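Alpha-1,2-Mannosidase (PDB 1HCU) probably trims alpha-1,2-linked mannose residues from high-mannose N-glycans, as a calcium-dependent glycosyl hydrolase of family 47. Local coordinates at residues I329-S337 with A401-W410; I389-Y399 with M449-Y460. All coordinates share one frame; numbering follows the deposited sequence.

Contact 1: residues I329-S337 with A401-W410; sequences IDFGIKLAS and AYRVTGDSKW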
loop_
_atom_site.group_PDB
_atom_site.type_symbol
_atom_site.label_atom_id
_atom_site.label_comp_id
_atom_site.label_asym_id
_atom_site.label_seq_id
_atom_site.Cartn_x
_atom_site.Cartn_y
_atom_site.Cartn_z
ATOM N N ILE A 329 -10.824 4.680 -15.810
ATOM C CA ILE A 329 -10.315 5.955 -15.348
ATOM C C ILE A 329 -11.454 6.751 -14.697
ATOM O O ILE A 329 -11.300 7.257 -13.584
ATOM C CB ILE A 329 -9.695 6.771 -16.507
ATOM C CG1 ILE A 329 -8.474 6.017 -17.070
ATOM C CG2 ILE A 329 -9.313 8.162 -16.011
ATOM C CD1 ILE A 329 -7.790 6.701 -18.249
ATOM N N ASP A 330 -12.600 6.845 -15.369
ATOM C CA ASP A 330 -13.742 7.571 -14.811
ATOM C C ASP A 330 -14.149 7.020 -13.452
ATOM O O ASP A 330 -14.407 7.782 -12.512
ATOM C CB ASP A 330 -14.969 7.496 -15.730
ATOM C CG ASP A 330 -14.753 8.175 -17.060
ATOM O OD1 ASP A 330 -13.836 9.019 -17.165
ATOM O OD2 ASP A 330 -15.519 7.868 -18.000
ATOM N N PHE A 331 -14.233 5.694 -13.358
ATOM C CA PHE A 331 -14.625 5.059 -12.107
ATOM C C PHE A 331 -13.589 5.346 -11.023
ATOM O O PHE A 331 -13.945 5.639 -9.888
ATOM C CB PHE A 331 -14.812 3.546 -12.305
ATOM C CG PHE A 331 -15.401 2.854 -11.112
ATOM C CD1 PHE A 331 -14.604 2.094 -10.269
ATOM C CD2 PHE A 331 -16.746 3.010 -10.797
ATOM C CE1 PHE A 331 -15.134 1.501 -9.127
ATOM C CE2 PHE A 331 -17.290 2.419 -9.653
ATOM C CZ PHE A 331 -16.484 1.665 -8.817
ATOM N N GLY A 332 -12.310 5.289 -11.384
ATOM C CA GLY A 332 -11.261 5.575 -10.420
ATOM C C GLY A 332 -11.316 7.013 -9.917
ATOM O O GLY A 332 -11.108 7.269 -8.730
ATOM N N ILE A 333 -11.591 7.955 -10.819
ATOM C CA ILE A 333 -11.689 9.372 -10.459
ATOM C C ILE A 333 -12.824 9.580 -9.452
ATOM O O ILE A 333 -12.694 10.339 -8.490
ATOM C CB ILE A 333 -11.971 10.258 -11.708
ATOM C CG1 ILE A 333 -10.752 10.264 -12.636
ATOM C CG2 ILE A 333 -12.300 11.681 -11.291
ATOM C CD1 ILE A 333 -9.480 10.750 -11.970
ATOM N N LYS A 334 -13.936 8.891 -9.682
ATOM C CA LYS A 334 -15.101 8.984 -8.811
ATOM C C LYS A 334 -14.746 8.431 -7.435
ATOM O O LYS A 334 -15.150 8.973 -6.407
ATOM C CB LYS A 334 -16.271 8.197 -9.423
ATOM C CG LYS A 334 -17.524 8.123 -8.560
ATOM C CD LYS A 334 -18.009 9.515 -8.176
ATOM C CE LYS A 334 -19.100 9.470 -7.123
ATOM N NZ LYS A 334 -20.442 9.137 -7.676
ATOM N N LEU A 335 -13.967 7.359 -7.426
ATOM C CA LEU A 335 -13.558 6.717 -6.185
ATOM C C LEU A 335 -12.633 7.625 -5.380
ATOM O O LEU A 335 -12.816 7.809 -4.175
ATOM C CB LEU A 335 -12.854 5.399 -6.503
ATOM C CG LEU A 335 -13.446 4.084 -5.986
ATOM C CD1 LEU A 335 -14.966 4.077 -6.097
ATOM C CD2 LEU A 335 -12.829 2.936 -6.781
ATOM N N ALA A 336 -11.636 8.187 -6.049
ATOM C CA ALA A 336 -10.687 9.066 -5.393
ATOM C C ALA A 336 -11.435 10.242 -4.767
ATOM O O ALA A 336 -11.181 10.630 -3.625
ATOM C CB ALA A 336 -9.667 9.566 -6.403
ATOM N N SER A 337 -12.378 10.789 -5.527
ATOM C CA SER A 337 -13.186 11.916 -5.095
ATOM C C SER A 337 -14.093 11.570 -3.923
ATOM O O SER A 337 -14.181 12.321 -2.947
ATOM C CB SER A 337 -14.040 12.406 -6.265
ATOM O OG SER A 337 -14.935 13.413 -5.849
ATOM N N ALA A 401 -5.055 10.328 -9.709
ATOM C CA ALA A 401 -6.073 11.172 -10.339
ATOM C C ALA A 401 -5.417 12.360 -11.050
ATOM O O ALA A 401 -5.776 12.696 -12.189
ATOM C CB ALA A 401 -7.075 11.662 -9.298
ATOM N N TYR A 402 -4.437 12.974 -10.390
ATOM C CA TYR A 402 -3.723 14.105 -10.969
ATOM C C TYR A 402 -2.858 13.676 -12.163
ATOM O O TYR A 402 -2.878 14.318 -13.210
ATOM C CB TYR A 402 -2.844 14.797 -9.909
ATOM C CG TYR A 402 -1.998 15.903 -10.492
ATOM C CD1 TYR A 402 -0.637 15.721 -10.729
ATOM C CD2 TYR A 402 -2.584 17.098 -10.919
ATOM C CE1 TYR A 402 0.115 16.685 -11.386
ATOM C CE2 TYR A 402 -1.840 18.070 -11.578
ATOM C CZ TYR A 402 -0.494 17.855 -11.813
ATOM O OH TYR A 402 0.230 18.788 -12.514
ATOM N N ARG A 403 -2.106 12.587 -12.008
ATOM C CA ARG A 403 -1.243 12.095 -13.088
ATOM C C ARG A 403 -2.012 11.727 -14.346
ATOM O O ARG A 403 -1.460 11.784 -15.446
ATOM C CB ARG A 403 -0.433 10.872 -12.634
ATOM C CG ARG A 403 0.543 11.130 -11.488
ATOM C CD ARG A 403 1.552 12.215 -11.832
ATOM N NE ARG A 403 2.119 11.992 -13.154
ATOM C CZ ARG A 403 2.937 12.835 -13.779
ATOM N NH1 ARG A 403 3.302 13.972 -13.206
ATOM N NH2 ARG A 403 3.370 12.545 -14.994
ATOM N N VAL A 404 -3.276 11.331 -14.193
ATOM C CA VAL A 404 -4.073 10.969 -15.363
ATOM C C VAL A 404 -4.861 12.142 -15.953
ATOM O O VAL A 404 -5.175 12.119 -17.138
ATOM C CB VAL A 404 -5.056 9.793 -15.067
ATOM C CG1 VAL A 404 -6.302 10.286 -14.340
ATOM C CG2 VAL A 404 -5.434 9.105 -16.365
ATOM N N THR A 405 -5.178 13.162 -15.153
ATOM C CA THR A 405 -5.939 14.309 -15.674
ATOM C C THR A 405 -5.115 15.572 -15.941
ATOM O O THR A 405 -5.393 16.319 -16.882
ATOM C CB THR A 405 -7.082 14.758 -14.727
ATOM O OG1 THR A 405 -6.520 15.279 -13.515
ATOM C CG2 THR A 405 -8.019 13.613 -14.410
ATOM N N GLY A 406 -4.116 15.823 -15.102
ATOM C CA GLY A 406 -3.321 17.025 -15.266
ATOM C C GLY A 406 -4.076 18.212 -14.688
ATOM O O GLY A 406 -3.691 19.361 -14.885
ATOM N N ASP A 407 -5.155 17.931 -13.964
ATOM C CA ASP A 407 -5.968 18.973 -13.357
ATOM C C ASP A 407 -5.397 19.381 -11.991
ATOM O O ASP A 407 -5.365 18.574 -11.058
ATOM C CB ASP A 407 -7.397 18.464 -13.195
ATOM C CG ASP A 407 -8.354 19.544 -12.758
ATOM O OD1 ASP A 407 -7.891 20.599 -12.270
ATOM O OD2 ASP A 407 -9.580 19.331 -12.893
ATOM N N SER A 408 -4.957 20.633 -11.878
ATOM C CA SER A 408 -4.366 21.146 -10.640
ATOM C C SER A 408 -5.300 21.019 -9.449
ATOM O O SER A 408 -4.875 21.104 -8.293
ATOM C CB SER A 408 -3.945 22.617 -10.806
ATOM O OG SER A 408 -5.059 23.469 -11.015
ATOM N N LYS A 409 -6.577 20.815 -9.740
ATOM C CA LYS A 409 -7.579 20.660 -8.698
ATOM C C LYS A 409 -7.175 19.513 -7.773
ATOM O O LYS A 409 -7.362 19.583 -6.559
ATOM C CB LYS A 409 -8.933 20.349 -9.332
ATOM C CG LYS A 409 -10.116 21.006 -8.637
ATOM C CD LYS A 409 -10.217 20.591 -7.189
ATOM C CE LYS A 409 -10.597 21.781 -6.315
ATOM N NZ LYS A 409 -9.624 22.912 -6.456
ATOM N N TRP A 410 -6.616 18.456 -8.353
ATOM C CA TRP A 410 -6.219 17.293 -7.570
ATOM C C TRP A 410 -5.071 17.613 -6.640
ATOM O O TRP A 410 -5.023 17.124 -5.511
ATOM C CB TRP A 410 -5.862 16.121 -8.496
ATOM C CG TRP A 410 -7.047 15.671 -9.307
ATOM C CD1 TRP A 410 -7.296 15.955 -10.616
ATOM C CD2 TRP A 410 -8.183 14.929 -8.835
ATOM N NE1 TRP A 410 -8.512 15.442 -10.992
ATOM C CE2 TRP A 410 -9.080 14.807 -9.919
ATOM C CE3 TRP A 410 -8.531 14.356 -7.600
ATOM C CZ2 TRP A 410 -10.305 14.137 -9.811
ATOM C CZ3 TRP A 410 -9.750 13.688 -7.492
ATOM C CH2 TRP A 410 -10.621 13.585 -8.593
#
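Ile333 enters 401-410 as a knob in a hole whose walls are Ala401, Val404, Thr405 and Trp410, and its two branches do different work. CD1 drops onto the backbone side of the hole, 3.7 Å from Ala401 CB, with Val404 CG1 and Thr405 CG2 beside it. The gamma methyl turns the other way: CG2 stands anti to the backbone N, which leads it to the indole rim, and there Ile333 CG2 lies 3.5 Å from Trp410 CZ2. It meets that ring obliquely, as does Ala336 CB. Ser337 CB, one helical turn further on, approaches the same indole at its edge, near the ring plane, whereas Ala401 CB covers one face toward the rim. Carbons of both segments thus border the indole.

Val404 fills the other end. Its CG2 comes within 3.9 Å of Ile329 CD1, the two side chains crossing obliquely, and Ile317 and Ile321 of helix 312-323 back the valine.

For every touching pair the closest approach is carbon to carbon. The polar atoms of Thr405 and Asp407 instead bond within 401-410, shaping the bend that brings Trp410 into place. Thr405 OG1 gives its proton to Ala401 O at 3.0 Å, reaching it from the face opposite to Thr405 N, and accepts from Asp407 N at 3.0 Å, closing an ST turn. Asp407 then N-caps the following helix, its OD1 receiving Lys409 N from above the carboxylate plane at 2.9 Å.

The short axes of 329-337 and 401-405 come within 10.7 Å at 141°, with isoleucine and valine side chains between them. Helix 326-344 thus packs against the hairpin-like junction of helices 393-405 and 408-425, where the ST turn and N-cap sit, consistent with the (alpha/alpha)7 barrel of family 47 mannosidases.

Contact 2: residues I389-Y399 with M449-Y460; sequences ILRPETLESLY and MESFWFAEALKY
Tyr460 lays one ring face against the aliphatic part of Glu396. Glu396 CG is 3.8 Å from the ring centroid and 22° off its normal, the geometry of a CH-pi contact. With CG anti to the backbone N (chi1 -176°) and an extended chain beyond, the glutamate runs alongside the tyrosine in the same direction; this carries the carboxylate to the level of the phenol, where one water lies 2.9 Å from Glu396 OE2 and 3.1 Å from Tyr460 OH. Were Tyr460 replaced by an alanine, the chain of Glu396 would probably lose the ring it lies along and this water its phenolic partner, and a gap would open beside Tyr399, whose ring meets Tyr460 obliquely.

The other carboxylate oxygen, Glu396 OE1, lies 4.2 Å from Glu456 OE2 with a second water between them; a calcium ion close to Glu456 probably eases this meeting of like charges.

The Pro392 ring packs on the wider pi-type turn at 453-457. Pro392 CG sits 3.2 Å from Glu456 CB, a tight approach, and Pro392 CB rests against Ala457. Further on, Leu390 CD1 covers one face of the Trp453 indole toward its rim, while Leu458 CG lies over the centre of the opposite face; Leu390 CB is 3.8 Å from Trp453 CE3. Phe452 brings its edge to the turning chain, with CE1 3.2 Å from Ile389 O and near Leu390 O.

Arg391 continues past Phe452 to a salt bridge with Glu353, a predicted proton donor. The short axes are 8.6 Å apart and inclined at 37°. Glu393, another predicted active-site residue, at the start of one helix and Glu456 within the other, the latter close to a calcium ion, fit the acidic active-site region inside the family 47 (alpha/alpha)7 barrel.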
loop_
_atom_site.group_PDB
_atom_site.type_symbol
_atom_site.label_atom_id
_atom_site.label_comp_id
_atom_site.label_asym_id
_atom_site.label_seq_id
_atom_site.Cartn_x
_atom_site.Cartn_y
_atom_site.Cartn_z
ATOM N N ILE A 389 -3.808 6.420 11.486
ATOM C CA ILE A 389 -2.427 6.076 11.794
ATOM C C ILE A 389 -1.447 6.379 10.676
ATOM O O ILE A 389 -0.540 5.594 10.384
ATOM C CB ILE A 389 -2.294 4.585 12.221
ATOM C CG1 ILE A 389 -2.618 3.647 11.059
ATOM C CG2 ILE A 389 -3.254 4.296 13.365
ATOM C CD1 ILE A 389 -2.411 2.175 11.410
ATOM N N LEU A 390 -1.644 7.532 10.047
ATOM C CA LEU A 390 -0.763 7.999 8.985
ATOM C C LEU A 390 -0.817 7.179 7.689
ATOM O O LEU A 390 0.187 7.089 6.970
ATOM C CB LEU A 390 0.678 8.058 9.533
ATOM C CG LEU A 390 0.864 8.836 10.855
ATOM C CD1 LEU A 390 2.310 8.798 11.330
ATOM C CD2 LEU A 390 0.431 10.296 10.637
ATOM N N ARG A 391 -1.977 6.596 7.377
ATOM C CA ARG A 391 -2.107 5.804 6.150
ATOM C C ARG A 391 -1.945 6.671 4.910
ATOM O O ARG A 391 -2.109 7.886 4.967
ATOM C CB ARG A 391 -3.441 5.052 6.109
ATOM C CG ARG A 391 -3.479 3.886 7.106
ATOM C CD ARG A 391 -4.657 2.981 6.848
ATOM N NE ARG A 391 -4.860 1.961 7.876
ATOM C CZ ARG A 391 -4.060 0.920 8.107
ATOM N NH1 ARG A 391 -2.956 0.731 7.388
ATOM N NH2 ARG A 391 -4.388 0.043 9.048
ATOM N N PRO A 392 -1.611 6.055 3.772
ATOM C CA PRO A 392 -1.423 6.842 2.555
ATOM C C PRO A 392 -2.398 6.615 1.403
ATOM O O PRO A 392 -2.368 7.351 0.413
ATOM C CB PRO A 392 -0.023 6.444 2.147
ATOM C CG PRO A 392 -0.094 4.928 2.369
ATOM C CD PRO A 392 -0.904 4.763 3.666
ATOM N N GLU A 393 -3.252 5.610 1.521
ATOM C CA GLU A 393 -4.165 5.273 0.440
ATOM C C GLU A 393 -4.889 6.406 -0.279
ATOM O O GLU A 393 -5.027 6.372 -1.496
ATOM C CB GLU A 393 -5.190 4.248 0.922
ATOM C CG GLU A 393 -4.569 2.919 1.313
ATOM C CD GLU A 393 -3.997 2.934 2.714
ATOM O OE1 GLU A 393 -3.284 1.978 3.072
ATOM O OE2 GLU A 393 -4.264 3.892 3.459
ATOM N N THR A 394 -5.358 7.403 0.459
ATOM C CA THR A 394 -6.080 8.505 -0.155
ATOM C C THR A 394 -5.155 9.437 -0.940
ATOM O O THR A 394 -5.474 9.837 -2.073
ATOM C CB THR A 394 -6.875 9.259 0.923
ATOM O OG1 THR A 394 -7.878 8.381 1.451
ATOM C CG2 THR A 394 -7.544 10.492 0.348
ATOM N N LEU A 395 -4.010 9.763 -0.344
ATOM C CA LEU A 395 -3.021 10.603 -1.003
ATOM C C LEU A 395 -2.574 9.845 -2.247
ATOM O O LEU A 395 -2.258 10.440 -3.281
ATOM C CB LEU A 395 -1.826 10.842 -0.080
ATOM C CG LEU A 395 -2.100 11.759 1.114
ATOM C CD1 LEU A 395 -1.042 11.513 2.170
ATOM C CD2 LEU A 395 -2.108 13.231 0.661
ATOM N N GLU A 396 -2.568 8.519 -2.140
ATOM C CA GLU A 396 -2.180 7.667 -3.256
ATOM C C GLU A 396 -3.174 7.853 -4.396
ATOM O O GLU A 396 -2.786 8.150 -5.525
ATOM C CB GLU A 396 -2.171 6.196 -2.826
ATOM C CG GLU A 396 -1.690 5.204 -3.882
ATOM C CD GLU A 396 -1.676 3.781 -3.345
ATOM O OE1 GLU A 396 -1.624 3.627 -2.108
ATOM O OE2 GLU A 396 -1.708 2.820 -4.144
ATOM N N SER A 397 -4.460 7.688 -4.101
ATOM C CA SER A 397 -5.461 7.824 -5.145
ATOM C C SER A 397 -5.524 9.225 -5.747
ATOM O O SER A 397 -5.691 9.368 -6.958
ATOM C CB SER A 397 -6.830 7.382 -4.629
ATOM O OG SER A 397 -6.825 5.979 -4.427
ATOM N N LEU A 398 -5.378 10.250 -4.913
ATOM C CA LEU A 398 -5.396 11.614 -5.405
ATOM C C LEU A 398 -4.224 11.789 -6.364
ATOM O O LEU A 398 -4.353 12.425 -7.412
ATOM C CB LEU A 398 -5.276 12.604 -4.246
ATOM C CG LEU A 398 -6.490 12.651 -3.310
ATOM C CD1 LEU A 398 -6.143 13.466 -2.068
ATOM C CD2 LEU A 398 -7.685 13.252 -4.045
ATOM N N TYR A 399 -3.080 11.216 -6.007
ATOM C CA TYR A 399 -1.905 11.310 -6.855
ATOM C C TYR A 399 -2.198 10.749 -8.250
ATOM O O TYR A 399 -1.955 11.427 -9.250
ATOM C CB TYR A 399 -0.721 10.585 -6.205
ATOM C CG TYR A 399 0.452 10.375 -7.131
ATOM C CD1 TYR A 399 0.732 9.109 -7.645
ATOM C CD2 TYR A 399 1.260 11.440 -7.530
ATOM C CE1 TYR A 399 1.778 8.910 -8.531
ATOM C CE2 TYR A 399 2.313 11.249 -8.423
ATOM C CZ TYR A 399 2.564 9.983 -8.920
ATOM O OH TYR A 399 3.587 9.779 -9.823
ATOM N N MET A 449 4.640 6.228 14.958
ATOM C CA MET A 449 4.930 6.701 13.613
ATOM C C MET A 449 5.334 5.503 12.754
ATOM O O MET A 449 6.503 5.121 12.700
ATOM C CB MET A 449 6.050 7.751 13.664
ATOM C CG MET A 449 6.384 8.391 12.325
ATOM S SD MET A 449 7.285 9.985 12.483
ATOM C CE MET A 449 8.974 9.443 12.381
ATOM N N GLU A 450 4.345 4.909 12.097
ATOM C CA GLU A 450 4.555 3.745 11.245
ATOM C C GLU A 450 5.525 4.026 10.104
ATOM O O GLU A 450 5.604 5.150 9.603
ATOM C CB GLU A 450 3.217 3.277 10.686
ATOM C CG GLU A 450 2.267 2.772 11.750
ATOM C CD GLU A 450 2.582 1.360 12.186
ATOM O OE1 GLU A 450 2.029 0.924 13.217
ATOM O OE2 GLU A 450 3.373 0.680 11.494
ATOM N N SER A 451 6.245 2.991 9.681
ATOM C CA SER A 451 7.217 3.143 8.607
ATOM C C SER A 451 6.604 3.599 7.275
ATOM O O SER A 451 7.240 4.347 6.530
ATOM C CB SER A 451 8.011 1.838 8.417
ATOM O OG SER A 451 7.212 0.799 7.882
ATOM N N PHE A 452 5.380 3.166 6.968
ATOM C CA PHE A 452 4.766 3.583 5.706
ATOM C C PHE A 452 4.543 5.106 5.632
ATOM O O PHE A 452 4.218 5.650 4.579
ATOM C CB PHE A 452 3.462 2.806 5.442
ATOM C CG PHE A 452 2.496 2.800 6.597
ATOM C CD1 PHE A 452 1.891 3.972 7.015
ATOM C CD2 PHE A 452 2.164 1.606 7.237
ATOM C CE1 PHE A 452 0.966 3.969 8.050
ATOM C CE2 PHE A 452 1.238 1.590 8.279
ATOM C CZ PHE A 452 0.635 2.776 8.686
ATOM N N TRP A 453 4.725 5.795 6.755
ATOM C CA TRP A 453 4.602 7.249 6.754
ATOM C C TRP A 453 5.759 7.716 5.863
ATOM O O TRP A 453 5.577 8.555 4.981
ATOM C CB TRP A 453 4.751 7.787 8.173
ATOM C CG TRP A 453 4.929 9.276 8.286
ATOM C CD1 TRP A 453 5.977 9.925 8.872
ATOM C CD2 TRP A 453 4.010 10.299 7.868
ATOM N NE1 TRP A 453 5.770 11.285 8.850
ATOM C CE2 TRP A 453 4.572 11.542 8.240
ATOM C CE3 TRP A 453 2.768 10.285 7.219
ATOM C CZ2 TRP A 453 3.934 12.760 7.987
ATOM C CZ3 TRP A 453 2.133 11.496 6.965
ATOM C CH2 TRP A 453 2.720 12.720 7.351
ATOM N N PHE A 454 6.937 7.134 6.082
ATOM C CA PHE A 454 8.130 7.455 5.303
ATOM C C PHE A 454 8.044 6.982 3.856
ATOM O O PHE A 454 8.339 7.731 2.925
ATOM C CB PHE A 454 9.382 6.802 5.907
ATOM C CG PHE A 454 9.875 7.459 7.156
ATOM C CD1 PHE A 454 9.754 6.821 8.387
ATOM C CD2 PHE A 454 10.473 8.715 7.106
ATOM C CE1 PHE A 454 10.219 7.421 9.547
ATOM C CE2 PHE A 454 10.942 9.325 8.261
ATOM C CZ PHE A 454 10.816 8.679 9.484
ATOM N N ALA A 455 7.638 5.732 3.674
ATOM C CA ALA A 455 7.575 5.142 2.345
ATOM C C ALA A 455 6.427 5.550 1.441
ATOM O O ALA A 455 6.607 5.685 0.230
ATOM C CB ALA A 455 7.593 3.620 2.470
ATOM N N GLU A 456 5.254 5.758 2.023
ATOM C CA GLU A 456 4.075 6.053 1.219
ATOM C C GLU A 456 3.429 7.428 1.303
ATOM O O GLU A 456 3.375 8.158 0.322
ATOM C CB GLU A 456 3.011 4.998 1.517
ATOM C CG GLU A 456 3.479 3.562 1.361
ATOM C CD GLU A 456 2.311 2.584 1.361
ATOM O OE1 GLU A 456 2.119 1.868 2.370
ATOM O OE2 GLU A 456 1.579 2.546 0.351
ATOM N N ALA A 457 2.896 7.766 2.468
ATOM C CA ALA A 457 2.239 9.048 2.613
ATOM C C ALA A 457 3.113 10.202 2.132
ATOM O O ALA A 457 2.681 11.000 1.305
ATOM C CB ALA A 457 1.824 9.264 4.052
ATOM N N LEU A 458 4.345 10.281 2.625
ATOM C CA LEU A 458 5.239 11.376 2.237
ATOM C C LEU A 458 5.735 11.267 0.792
ATOM O O LEU A 458 6.043 12.275 0.153
ATOM C CB LEU A 458 6.420 11.461 3.219
ATOM C CG LEU A 458 6.048 11.919 4.643
ATOM C CD1 LEU A 458 7.275 11.860 5.564
ATOM C CD2 LEU A 458 5.513 13.346 4.595
ATOM N N LYS A 459 5.795 10.042 0.278
ATOM C CA LYS A 459 6.234 9.788 -1.088
ATOM C C LYS A 459 5.177 10.278 -2.093
ATOM O O LYS A 459 5.483 11.054 -2.989
ATOM C CB LYS A 459 6.487 8.282 -1.269
ATOM C CG LYS A 459 6.755 7.842 -2.704
ATOM C CD LYS A 459 8.219 7.678 -2.988
ATOM C CE LYS A 459 8.658 6.212 -3.005
ATOM N NZ LYS A 459 8.599 5.518 -1.685
ATOM N N TYR A 460 3.933 9.832 -1.945
ATOM C CA TYR A 460 2.892 10.264 -2.875
ATOM C C TYR A 460 2.627 11.766 -2.763
ATOM O O TYR A 460 2.435 12.435 -3.779
ATOM C CB TYR A 460 1.593 9.474 -2.652
ATOM C CG TYR A 460 1.683 8.014 -3.075
ATOM C CD1 TYR A 460 1.982 7.661 -4.395
ATOM C CD2 TYR A 460 1.496 6.990 -2.146
ATOM C CE1 TYR A 460 2.097 6.317 -4.772
ATOM C CE2 TYR A 460 1.606 5.651 -2.513
ATOM C CZ TYR A 460 1.910 5.317 -3.822
ATOM O OH TYR A 460 2.040 3.989 -4.176
HETATM O O HOH W 1 1.582 5.631 12.440
HETATM O O HOH W 2 0.286 2.437 -6.176
HETATM O O HOH W 3 -0.950 2.065 0.212
#

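Overall arrangement
Helix 393-405 belongs to both contacts: its first turns pack in contact 2 and its last turn in contact 1, whose centres are about 17 Å apart. Two apolar approaches join them directly, Trp410 CE3 to Leu398 CD2 at 3.8 Å and Ala336 CB to Ser397 CB at 4.0 Å. Contact 2 is the more central, about 8 Å from the chain centre against about 18 Å for contact 1. It is nearer the calcium ion and the predicted active site, to which its Glu393 belongs; the Glu456 side chain lies about 4 Å from the ion and about 6 Å from that of calcium-binding Thr485. The Ala336 side chain of contact 1 is about 10 Å from that of Glu393.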